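Local coordinates for N utilization substance protein B homolog (Thermotoga maritima, PDB 1TZV) that probably takes part in transcription antitermination of ribosomal RNA operons, binding the boxA sequence of the RNA, at residues I30-E33 with I34-E37. Numbering follows the deposited sequence.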
ATOM      1  N   ILE A  30      -0.931  -6.480  14.658  1.00 19.37           N
ATOM      2  CA  ILE A  30      -0.060  -5.317  14.613  1.00 18.39           C
ATOM      3  C   ILE A  30      -0.891  -4.070  14.284  1.00 16.64           C
ATOM      4  O   ILE A  30      -0.705  -3.032  14.894  1.00 18.40           O
ATOM      5  CB  ILE A  30       1.054  -5.503  13.575  1.00 18.32           C
ATOM      6  CG1 ILE A  30       1.994  -6.621  14.054  1.00 18.76           C
ATOM      7  CG2 ILE A  30       1.812  -4.201  13.388  1.00 20.47           C
ATOM      8  CD1 ILE A  30       3.083  -6.986  13.064  1.00 20.22           C
ATOM      9  N   LEU A  31      -1.817  -4.182  13.330  1.00 16.00           N
ATOM     10  CA  LEU A  31      -2.656  -3.025  12.996  1.00 16.59           C
ATOM     11  C   LEU A  31      -3.468  -2.584  14.214  1.00 17.60           C
ATOM     12  O   LEU A  31      -3.626  -1.388  14.456  1.00 17.66           O
ATOM     13  CB  LEU A  31      -3.605  -3.333  11.830  1.00 17.32           C
ATOM     14  CG  LEU A  31      -4.584  -2.192  11.506  1.00 16.21           C
ATOM     15  CD1 LEU A  31      -3.819  -0.974  10.989  1.00 17.71           C
ATOM     16  CD2 LEU A  31      -5.609  -2.633  10.486  1.00 18.78           C
ATOM     17  N   GLU A  32      -3.985  -3.541  14.985  1.00 17.70           N
ATOM     18  CA  GLU A  32      -4.768  -3.175  16.173  1.00 19.59           C
ATOM     19  C   GLU A  32      -3.977  -2.374  17.214  1.00 21.67           C
ATOM     20  O   GLU A  32      -4.562  -1.596  17.976  1.00 24.90           O
ATOM     21  CB  GLU A  32      -5.383  -4.418  16.827  1.00 24.63           C
ATOM     22  CG  GLU A  32      -6.474  -5.082  15.980  1.00 24.00           C
ATOM     23  CD  GLU A  32      -7.561  -4.117  15.531  1.00 23.34           C
ATOM     24  OE1 GLU A  32      -8.130  -3.385  16.371  1.00 26.12           O
ATOM     25  OE2 GLU A  32      -7.861  -4.087  14.324  1.00 22.85           O
ATOM     26  N   GLU A  33      -2.660  -2.548  17.265  1.00 20.69           N
ATOM     27  CA  GLU A  33      -1.839  -1.786  18.212  1.00 23.61           C
ATOM     28  C   GLU A  33      -1.735  -0.334  17.737  1.00 25.79           C
ATOM     29  O   GLU A  33      -1.660   0.601  18.538  1.00 26.04           O
ATOM     30  CB  GLU A  33      -0.422  -2.354  18.308  1.00 22.36           C
ATOM     31  CG  GLU A  33      -0.314  -3.796  18.784  1.00 34.26           C
ATOM     32  CD  GLU A  33       1.133  -4.257  18.873  1.00 29.84           C
ATOM     33  OE1 GLU A  33       2.011  -3.569  18.308  1.00 34.33           O
ATOM     34  OE2 GLU A  33       1.388  -5.307  19.497  1.00 39.79           O
ATOM     35  N   ILE A  34      -1.733  -0.156  16.418  1.00 22.18           N
ATOM     36  CA  ILE A  34      -1.618   1.164  15.796  1.00 19.03           C
ATOM     37  C   ILE A  34      -2.930   1.935  15.871  1.00 24.00           C
ATOM     38  O   ILE A  34      -2.945   3.135  16.170  1.00 26.20           O
ATOM     39  CB  ILE A  34      -1.176   1.004  14.313  1.00 18.57           C
ATOM     40  CG1 ILE A  34       0.268   0.495  14.280  1.00 19.16           C
ATOM     41  CG2 ILE A  34      -1.296   2.318  13.557  1.00 20.57           C
ATOM     42  CD1 ILE A  34       0.650  -0.149  12.966  1.00 17.38           C
ATOM     43  N   LEU A  35      -4.034   1.244  15.598  1.00 21.20           N
ATOM     44  CA  LEU A  35      -5.347   1.873  15.648  1.00 21.44           C
ATOM     45  C   LEU A  35      -5.699   2.168  17.104  1.00 28.63           C
ATOM     46  O   LEU A  35      -5.507   1.336  17.990  1.00 34.45           O
ATOM     47  CB  LEU A  35      -6.421   0.964  15.027  1.00 20.81           C
ATOM     48  CG  LEU A  35      -6.244   0.651  13.534  1.00 19.45           C
ATOM     49  CD1 LEU A  35      -7.296  -0.354  13.097  1.00 19.76           C
ATOM     50  CD2 LEU A  35      -6.341   1.927  12.699  1.00 20.26           C
ATOM     51  N   ASP A  36      -6.178   3.377  17.343  1.00 27.28           N
ATOM     52  CA  ASP A  36      -6.577   3.773  18.685  1.00 28.99           C
ATOM     53  C   ASP A  36      -7.689   4.797  18.582  1.00 27.13           C
ATOM     54  O   ASP A  36      -8.292   4.971  17.518  1.00 26.73           O
ATOM     55  CB  ASP A  36      -5.385   4.334  19.478  1.00 32.09           C
ATOM     56  CG  ASP A  36      -4.724   5.511  18.800  1.00 30.66           C
ATOM     57  OD1 ASP A  36      -5.384   6.177  17.989  1.00 24.90           O
ATOM     58  OD2 ASP A  36      -3.542   5.781  19.096  1.00 31.60           O
ATOM     59  N   GLU A  37      -7.957   5.473  19.695  1.00 32.79           N
ATOM     60  CA  GLU A  37      -9.011   6.473  19.760  1.00 31.33           C
ATOM     61  C   GLU A  37      -8.869   7.617  18.761  1.00 31.25           C
ATOM     62  O   GLU A  37      -9.855   8.285  18.448  1.00 33.57           O
ATOM     63  CB  GLU A  37      -9.104   7.043  21.184  1.00 34.01           C
ATOM     64  CG  GLU A  37      -7.757   7.428  21.784  1.00 35.74           C
ATOM     65  CD  GLU A  37      -6.910   6.220  22.163  1.00 45.64           C
ATOM     66  OE1 GLU A  37      -5.691   6.394  22.393  1.00 55.62           O
ATOM     67  OE2 GLU A  37      -7.461   5.099  22.246  1.00 48.93           O
TER
HETATM   68  O   HOH W   1      -3.768   0.594  20.187  1.00 30.66           O
HETATM   69  O   HOH W   2      -2.021   3.292  19.331  0.87 47.40           O
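The C-terminal end of helix 27-34 is where L31 and L35 meet, one turn apart, as the chain runs out into the loop before helix 41-56. The last firm bond of the helix joins L35 N to L31 O at 2.9 Å, almost straight at the hydrogen (165°). I34 N is shared weakly between I30 O and L31 O, and L35 then leaves helical geometry. Beside this bond the two leucine side chains cross at a slant, L35 CD1 lying 3.6 Å from L31 CG. With its CG turned anti to the backbone N (chi1 176°), L31 swings its branched end back to L35, and both leucines also touch helix 41-56. In the all-helical NusB fold these branched, apolar side chains suit the buried side of a short helix. Shortening L31 to an alanine is likely to cost L35 CD1 its contact with the L31 CG branch and open a gap toward A47 and I51. More loosely, I30 CG2 and I34 CD1 lie 4.2 Å apart, on the side that touches helix 5-19. Glutamate suits the more open positions 32 and 33, where E32 OE2 pairs with R48 and E33 OE2 with R22 in salt bridges, although E32 OE2 also lies 4.0 Å from L35 CD1. Where helical bonding ends, water serves the carbonyls: one molecule links E33 O (2.7 Å) to L35 O, and another links E33 O to D36 OD2, while D36 OD1 bonds T38.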